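Local coordinates for protein transcription elongation factor SPT6 (Candida glabrata, PDB 3PJP) that binds the phosphorylated C-terminal repeat domain of RNA polymerase II through its tandem SH2 domain and probably acts as a histone H3-H4 chaperone during transcription elongation, at residues K28-F33 with E103-E108; F147-K152 with N186-L191; T169-V174 with P179-L184. One frame throughout, in Å; residues are numbered along the deposited sequence.

Interaction 1: residues K28-F33 with E103-E108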
# COMPACT_ATOMS: atom_id res chain seq x y z
N LYS A 28 5.99 -2.33 17.60
CA LYS A 28 4.64 -2.87 17.48
C LYS A 28 4.54 -3.86 16.31
O LYS A 28 5.55 -4.28 15.75
CB LYS A 28 3.62 -1.74 17.33
CG LYS A 28 3.62 -0.74 18.49
CD LYS A 28 3.19 -1.40 19.79
CE LYS A 28 3.12 -0.39 20.93
NZ LYS A 28 2.11 0.68 20.69
N GLU A 29 3.32 -4.26 15.97
CA GLU A 29 3.10 -5.24 14.91
C GLU A 29 2.49 -4.61 13.67
O GLU A 29 2.02 -3.48 13.70
CB GLU A 29 2.20 -6.37 15.41
CG GLU A 29 2.77 -7.15 16.58
CD GLU A 29 4.02 -7.91 16.21
OE1 GLU A 29 3.99 -8.66 15.21
OE2 GLU A 29 5.05 -7.76 16.91
N ARG A 30 2.51 -5.36 12.56
CA ARG A 30 1.87 -4.92 11.33
C ARG A 30 0.43 -4.52 11.61
O ARG A 30 -0.31 -5.27 12.25
CB ARG A 30 1.89 -6.02 10.28
CG ARG A 30 1.08 -5.68 9.04
CD ARG A 30 1.11 -6.78 7.99
NE ARG A 30 2.43 -6.91 7.36
CZ ARG A 30 2.71 -7.78 6.40
NH1 ARG A 30 1.79 -8.62 5.96
NH2 ARG A 30 3.93 -7.82 5.89
N GLY A 31 0.04 -3.34 11.15
CA GLY A 31 -1.33 -2.89 11.33
C GLY A 31 -1.51 -1.93 12.49
O GLY A 31 -2.49 -1.18 12.53
N ASP A 32 -0.57 -1.94 13.44
CA ASP A 32 -0.63 -0.99 14.55
C ASP A 32 -0.43 0.43 14.03
O ASP A 32 0.29 0.63 13.05
CB ASP A 32 0.38 -1.33 15.64
CG ASP A 32 -0.05 -2.53 16.44
OD1 ASP A 32 -1.27 -2.72 16.61
OD2 ASP A 32 0.83 -3.29 16.89
N PHE A 33 -1.09 1.39 14.65
CA PHE A 33 -1.14 2.74 14.10
C PHE A 33 -1.28 3.79 15.19
O PHE A 33 -1.54 3.47 16.34
CB PHE A 33 -2.32 2.86 13.10
CG PHE A 33 -3.67 2.80 13.76
CD1 PHE A 33 -4.33 3.97 14.13
CD2 PHE A 33 -4.26 1.59 14.03
CE1 PHE A 33 -5.58 3.91 14.75
CE2 PHE A 33 -5.51 1.53 14.65
CZ PHE A 33 -6.15 2.70 15.01
N GLU A 103 -3.35 -10.00 2.39
CA GLU A 103 -3.75 -10.82 1.23
C GLU A 103 -2.59 -10.98 0.25
O GLU A 103 -2.29 -12.09 -0.20
CB GLU A 103 -4.96 -10.21 0.51
CG GLU A 103 -5.60 -11.13 -0.52
CD GLU A 103 -6.79 -10.51 -1.21
OE1 GLU A 103 -7.53 -9.74 -0.55
OE2 GLU A 103 -7.00 -10.80 -2.41
N LEU A 104 -1.92 -9.88 -0.07
CA LEU A 104 -0.79 -9.96 -1.00
C LEU A 104 0.43 -10.69 -0.43
O LEU A 104 0.99 -11.56 -1.10
CB LEU A 104 -0.44 -8.59 -1.60
CG LEU A 104 0.59 -8.57 -2.75
CD1 LEU A 104 0.24 -9.60 -3.81
CD2 LEU A 104 0.69 -7.19 -3.38
N THR A 105 0.85 -10.37 0.79
CA THR A 105 2.05 -11.00 1.35
C THR A 105 1.86 -12.49 1.65
O THR A 105 2.83 -13.23 1.75
CB THR A 105 2.60 -10.27 2.60
OG1 THR A 105 1.68 -10.39 3.69
CG2 THR A 105 2.85 -8.80 2.28
N SER A 106 0.61 -12.91 1.79
CA SER A 106 0.31 -14.31 2.07
C SER A 106 0.27 -15.14 0.79
O SER A 106 0.17 -16.36 0.83
CB SER A 106 -1.03 -14.45 2.80
OG SER A 106 -2.11 -14.05 1.98
N ASN A 107 0.35 -14.46 -0.35
CA ASN A 107 0.21 -15.16 -1.63
C ASN A 107 1.43 -15.99 -1.98
O ASN A 107 2.56 -15.62 -1.64
CB ASN A 107 -0.08 -14.17 -2.75
CG ASN A 107 -0.65 -14.86 -3.98
OD1 ASN A 107 0.08 -15.21 -4.90
ND2 ASN A 107 -1.96 -15.10 -3.97
N GLU A 108 1.22 -17.12 -2.64
CA GLU A 108 2.34 -18.00 -2.97
C GLU A 108 3.36 -17.34 -3.88
O GLU A 108 4.51 -17.77 -3.95
CB GLU A 108 1.86 -19.32 -3.60
CG GLU A 108 1.03 -19.15 -4.85
CD GLU A 108 0.63 -20.49 -5.46
OE1 GLU A 108 1.23 -21.52 -5.07
OE2 GLU A 108 -0.29 -20.51 -6.31

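Interaction 2: residues F147-K152 with N186-L191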
# COMPACT_ATOMS: atom_id res chain seq x y z
N PHE A 147 4.47 -2.21 -4.11
CA PHE A 147 5.01 -3.53 -4.36
C PHE A 147 5.68 -3.50 -5.73
O PHE A 147 5.28 -2.73 -6.62
CB PHE A 147 3.89 -4.56 -4.40
CG PHE A 147 3.24 -4.80 -3.07
CD1 PHE A 147 3.64 -5.86 -2.28
CD2 PHE A 147 2.23 -3.98 -2.63
CE1 PHE A 147 3.05 -6.09 -1.05
CE2 PHE A 147 1.62 -4.20 -1.40
CZ PHE A 147 2.04 -5.26 -0.61
N TYR A 148 6.70 -4.33 -5.90
CA TYR A 148 7.19 -4.61 -7.24
C TYR A 148 6.44 -5.80 -7.83
O TYR A 148 6.04 -6.71 -7.10
CB TYR A 148 8.68 -4.94 -7.23
CG TYR A 148 9.56 -3.88 -6.65
CD1 TYR A 148 9.72 -2.65 -7.28
CD2 TYR A 148 10.24 -4.11 -5.46
CE1 TYR A 148 10.54 -1.68 -6.73
CE2 TYR A 148 11.06 -3.15 -4.91
CZ TYR A 148 11.21 -1.93 -5.54
OH TYR A 148 12.04 -0.99 -4.97
N LEU A 149 6.24 -5.76 -9.14
CA LEU A 149 5.77 -6.90 -9.90
C LEU A 149 6.86 -7.17 -10.92
O LEU A 149 7.04 -6.41 -11.87
CB LEU A 149 4.46 -6.56 -10.60
CG LEU A 149 3.89 -7.46 -11.71
CD1 LEU A 149 4.01 -8.95 -11.40
CD2 LEU A 149 2.44 -7.09 -11.95
N ILE A 150 7.62 -8.24 -10.70
CA ILE A 150 8.82 -8.53 -11.49
C ILE A 150 8.56 -9.81 -12.27
O ILE A 150 8.11 -10.81 -11.69
CB ILE A 150 10.05 -8.70 -10.58
CG1 ILE A 150 10.12 -7.55 -9.56
CG2 ILE A 150 11.34 -8.79 -11.42
CD1 ILE A 150 11.28 -7.63 -8.61
N PHE A 151 8.81 -9.77 -13.57
CA PHE A 151 8.39 -10.86 -14.46
C PHE A 151 9.29 -11.02 -15.69
O PHE A 151 9.99 -10.10 -16.09
CB PHE A 151 6.93 -10.69 -14.90
CG PHE A 151 6.65 -9.43 -15.69
CD1 PHE A 151 6.59 -9.46 -17.07
CD2 PHE A 151 6.43 -8.22 -15.05
CE1 PHE A 151 6.33 -8.31 -17.80
CE2 PHE A 151 6.16 -7.06 -15.78
CZ PHE A 151 6.11 -7.12 -17.16
N LYS A 152 9.24 -12.21 -16.27
CA LYS A 152 10.01 -12.53 -17.46
C LYS A 152 9.24 -13.61 -18.21
O LYS A 152 8.88 -14.65 -17.63
CB LYS A 152 11.39 -13.02 -17.04
CG LYS A 152 12.39 -13.20 -18.16
CD LYS A 152 13.74 -13.64 -17.59
CE LYS A 152 14.78 -13.88 -18.68
NZ LYS A 152 15.34 -12.59 -19.14
N ASN A 186 -4.86 -11.58 -12.90
CA ASN A 186 -5.57 -11.63 -14.17
C ASN A 186 -5.39 -10.34 -14.97
O ASN A 186 -5.23 -10.37 -16.18
CB ASN A 186 -7.06 -11.94 -13.97
CG ASN A 186 -7.31 -13.37 -13.50
OD1 ASN A 186 -6.45 -14.24 -13.65
ND2 ASN A 186 -8.49 -13.62 -12.95
N GLY A 187 -5.44 -9.20 -14.29
CA GLY A 187 -5.25 -7.91 -14.93
C GLY A 187 -3.84 -7.74 -15.47
O GLY A 187 -3.65 -7.21 -16.58
N PHE A 188 -2.85 -8.17 -14.69
CA PHE A 188 -1.47 -8.22 -15.15
C PHE A 188 -1.35 -9.03 -16.45
O PHE A 188 -0.76 -8.57 -17.43
CB PHE A 188 -0.58 -8.80 -14.04
CG PHE A 188 0.74 -9.34 -14.51
CD1 PHE A 188 1.67 -8.51 -15.10
CD2 PHE A 188 1.06 -10.68 -14.33
CE1 PHE A 188 2.89 -9.00 -15.52
CE2 PHE A 188 2.28 -11.18 -14.74
CZ PHE A 188 3.19 -10.34 -15.34
N LYS A 189 -1.93 -10.22 -16.46
CA LYS A 189 -1.83 -11.08 -17.64
C LYS A 189 -2.48 -10.44 -18.86
O LYS A 189 -1.99 -10.59 -19.98
CB LYS A 189 -2.39 -12.48 -17.36
CG LYS A 189 -1.57 -13.25 -16.33
CD LYS A 189 -2.20 -14.59 -15.99
CE LYS A 189 -1.41 -15.29 -14.89
NZ LYS A 189 -2.02 -16.59 -14.49
N THR A 190 -3.55 -9.69 -18.64
CA THR A 190 -4.25 -9.00 -19.73
C THR A 190 -3.37 -7.86 -20.29
O THR A 190 -3.29 -7.65 -21.50
CB THR A 190 -5.63 -8.49 -19.25
OG1 THR A 190 -6.48 -9.62 -19.00
CG2 THR A 190 -6.29 -7.59 -20.27
N LEU A 191 -2.69 -7.17 -19.38
CA LEU A 191 -1.82 -6.06 -19.74
C LEU A 191 -0.56 -6.53 -20.47
O LEU A 191 0.16 -5.71 -21.04
CB LEU A 191 -1.44 -5.25 -18.49
CG LEU A 191 -2.60 -4.44 -17.93
CD1 LEU A 191 -2.27 -3.93 -16.53
CD2 LEU A 191 -2.97 -3.28 -18.86

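Interaction 3: residues T169-V174 with P179-L184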
# COMPACT_ATOMS: atom_id res chain seq x y z
N THR A 169 -8.91 0.13 -1.46
CA THR A 169 -9.89 -0.60 -2.26
C THR A 169 -9.27 -1.76 -3.03
O THR A 169 -9.99 -2.60 -3.56
CB THR A 169 -10.66 0.32 -3.23
OG1 THR A 169 -9.76 0.92 -4.16
CG2 THR A 169 -11.40 1.42 -2.46
N GLY A 170 -7.95 -1.82 -3.09
CA GLY A 170 -7.32 -2.91 -3.81
C GLY A 170 -5.89 -2.59 -4.20
O GLY A 170 -5.21 -1.83 -3.51
N PHE A 171 -5.46 -3.15 -5.32
CA PHE A 171 -4.08 -3.04 -5.79
C PHE A 171 -4.06 -2.30 -7.12
O PHE A 171 -4.60 -2.81 -8.13
CB PHE A 171 -3.48 -4.44 -5.94
CG PHE A 171 -3.69 -5.31 -4.74
CD1 PHE A 171 -2.83 -5.22 -3.66
CD2 PHE A 171 -4.76 -6.19 -4.69
CE1 PHE A 171 -3.03 -6.02 -2.54
CE2 PHE A 171 -4.97 -7.00 -3.58
CZ PHE A 171 -4.10 -6.91 -2.49
N PHE A 172 -3.50 -1.10 -7.12
CA PHE A 172 -3.47 -0.31 -8.34
C PHE A 172 -2.31 -0.73 -9.22
O PHE A 172 -1.15 -0.70 -8.81
CB PHE A 172 -3.42 1.19 -8.06
CG PHE A 172 -3.47 2.04 -9.30
CD1 PHE A 172 -4.69 2.38 -9.87
CD2 PHE A 172 -2.31 2.46 -9.91
CE1 PHE A 172 -4.74 3.15 -11.02
CE2 PHE A 172 -2.35 3.23 -11.07
CZ PHE A 172 -3.56 3.57 -11.62
N LEU A 173 -2.65 -1.17 -10.43
CA LEU A 173 -1.66 -1.51 -11.44
C LEU A 173 -2.06 -0.86 -12.77
O LEU A 173 -3.04 -1.28 -13.41
CB LEU A 173 -1.54 -3.03 -11.60
CG LEU A 173 -0.61 -3.50 -12.72
CD1 LEU A 173 0.81 -2.99 -12.47
CD2 LEU A 173 -0.62 -5.02 -12.87
N VAL A 174 -1.29 0.16 -13.16
CA VAL A 174 -1.43 0.85 -14.45
C VAL A 174 -2.77 1.57 -14.65
O VAL A 174 -2.81 2.80 -14.81
CB VAL A 174 -1.16 -0.09 -15.63
CG1 VAL A 174 -1.32 0.65 -16.96
CG2 VAL A 174 0.25 -0.68 -15.52
N PRO A 179 -9.49 -5.31 -7.01
CA PRO A 179 -9.92 -5.46 -5.62
C PRO A 179 -9.41 -6.70 -4.89
O PRO A 179 -9.49 -6.74 -3.65
CB PRO A 179 -11.45 -5.53 -5.72
CG PRO A 179 -11.78 -4.94 -7.07
CD PRO A 179 -10.63 -5.30 -7.96
N THR A 180 -8.93 -7.70 -5.63
CA THR A 180 -8.37 -8.92 -5.04
C THR A 180 -7.06 -9.29 -5.73
O THR A 180 -6.77 -8.81 -6.83
CB THR A 180 -9.29 -10.12 -5.23
OG1 THR A 180 -9.34 -10.47 -6.62
CG2 THR A 180 -10.70 -9.81 -4.72
N VAL A 181 -6.28 -10.17 -5.10
CA VAL A 181 -5.00 -10.59 -5.68
C VAL A 181 -5.24 -11.40 -6.95
O VAL A 181 -4.50 -11.27 -7.91
CB VAL A 181 -4.14 -11.40 -4.68
CG1 VAL A 181 -2.97 -12.07 -5.40
CG2 VAL A 181 -3.64 -10.50 -3.58
N ILE A 182 -6.30 -12.21 -6.96
CA ILE A 182 -6.68 -12.95 -8.15
C ILE A 182 -6.97 -12.03 -9.34
O ILE A 182 -6.53 -12.29 -10.46
CB ILE A 182 -7.89 -13.87 -7.87
CG1 ILE A 182 -7.47 -15.03 -6.97
CG2 ILE A 182 -8.47 -14.40 -9.18
CD1 ILE A 182 -8.62 -15.78 -6.34
N GLN A 183 -7.73 -10.96 -9.10
CA GLN A 183 -8.05 -10.02 -10.17
C GLN A 183 -6.81 -9.26 -10.62
O GLN A 183 -6.66 -8.95 -11.80
CB GLN A 183 -9.12 -9.02 -9.73
CG GLN A 183 -10.57 -9.52 -9.79
CD GLN A 183 -11.53 -8.55 -9.10
OE1 GLN A 183 -11.36 -8.23 -7.92
NE2 GLN A 183 -12.53 -8.06 -9.84
N LEU A 184 -5.93 -8.98 -9.66
CA LEU A 184 -4.66 -8.32 -9.98
C LEU A 184 -3.81 -9.16 -10.93
O LEU A 184 -3.24 -8.63 -11.90
CB LEU A 184 -3.88 -8.06 -8.70
CG LEU A 184 -2.43 -7.59 -8.84
CD1 LEU A 184 -2.40 -6.21 -9.45
CD2 LEU A 184 -1.82 -7.55 -7.44

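Interaction 1: residues K28-F33 with E103-E108
Arg30 and Thr105 approach from opposite directions, the hydroxyl meeting an edge of the guanidinium group, in the first half of the tandem SH2 fold. This surface contact of two residues ties the type II beta turn leading into strand 33-37 to the end part of helix 86-105. The turn runs from Glu29 to Asp32. Gly31 suits its third position because the positive phi there would press a side chain against the preceding carbonyl. Asp32 steadies the turn through OD2, which accepts from Glu29 N at 2.8 Å. Arg30, at the second position, sends its side chain across to the helix. Its aliphatic part is extended as far as CD and then bends at chi3 (-70°), which turns the guanidinium group so that an edge faces Thr105. NH1 donates to Thr105 OG1 at 2.9 Å with an N-H...O angle of 156°, and the hydroxyl lies within 8° of the guanidinium plane. Arginine suits the site because its flat guanidinium carries N-H groups on three nitrogens and can serve several acceptors at once: NE bonds Leu51 O, NH2 forms a salt bridge with Asp52, and NH1 also bonds Asn102 OD1. These partners fix the rotation of the group. Threonine contributes both a polar and an apolar branch. OG1 accepts from the arginine and has a weak hydrogen bond with Leu101 O one helical turn back, while the methyl CG2 lies 3.8 Å from Arg30 NH1 and 3.9 Å from Arg30 NH2.

Interaction 2: residues F147-K152 with N186-L191
This is a buried, wholly apolar contact between the face of a beta sheet and the helix that covers it, in the second SH2 unit of the tandem. Strand 146-152 lies within the sheet, between strands 134-139 and 159-166, and helix 181-191 rests on one face. Alternation along the strand sorts the side chains. Leu149 and Phe151 point toward the helix, whereas Ile150 points away from it and packs on Val118 and Ile122 of helix 115-128. A sheet with a helix on each side is the core of the SH2 fold.

Phe188 carries the helix side of the contact alone. Its first torsion (160°) places the ring anti to the backbone N, directed out from the helix toward the strand, with Leu149 over its face and Phe151 at its edge. CD1 of Leu149 sits almost on the ring normal, 4.2 Å from the centroid of Phe188, a CH-pi contact. The other methyl is shifted toward the ring's root, with Leu149 CD2 3.5 Å from Phe188 CD1. The branch of leucine lets one methyl sit over the ring centre while the other reaches CD1 and CG. Phe151 meets the same ring differently. The edge of Phe188 runs into the face of Phe151 in a T-shaped pair, with centroids 4.9 Å apart and planes at 67°. Tyr135 also meets the Phe188 ring, and Trp162 is edge-to-face with Phe151, so the pair belongs to a larger aromatic cluster within the helix-sheet interface. The edge itself is formed by two neighbouring carbons: Phe188 CZ lies 3.6 Å from Phe151 CG, and Phe188 CE1 is 3.7 Å from Phe151 CD2.

Interaction 3: residues T169-V174 with P179-L184
The last strands of the second SH2 unit and the helix that follows them make this contact: strand 171-173 pairs with strand 176-178, and the chain then enters helix 181-191, which folds back over the sheet. Phe171 and Leu173, alternate residues of the strand, point toward the helix. Leu184 lies across both at about a right angle, one methyl for each: CD2 is 3.8 Å from Phe171 CB, and CD1 is 3.9 Å from Leu173 CB. With CG anti to the carbonyl carbon (chi1 -49°), the Phe171 ring swings to the helix start, where CE2 meets Val181 CG2 at 3.7 Å. In the ring plane, its edge faces the Thr180 carbonyl carbon.

Where the two segments come closest, Gly170, whose backbone angles suit glycine, has no side chain to hold Pro179 off, and the two CA atoms lie 4.1 Å apart. Thr169 O receives a CA-H...O contact from Pro179 CA. Thr180 suits the N-cap, its OG1 accepting from Gln183 N at 3.0 Å, while Glu103 takes the Val181 N-H. Hydrophobic residues alternating along the strand and lining the helix's inner face form the sheet-to-second-helix packing typical of an SH2 domain.

In the fold
Interaction 1 comes first along the chain and belongs to the first SH2 unit; interactions 2 and 3 follow in the second, with the 169-174 and 179-184 segments lying between the two halves of interaction 2. Those two share helix 181-191 and one sheet, their centres about 11 Å apart, and Leu173 CD2 touches Leu149 CD2, making their hydrophobic layer continuous. Interaction 1 lies about 16 Å from interaction 3 and 21 Å from interaction 2, centre to centre, yet the end of helix 86-105 and the residues after it bridge the gap: Leu104 packs on Phe147 and Phe171, and Asn107 on Val181. The tandem SH2 units are thereby joined through packed side chains as well as through the connecting chain.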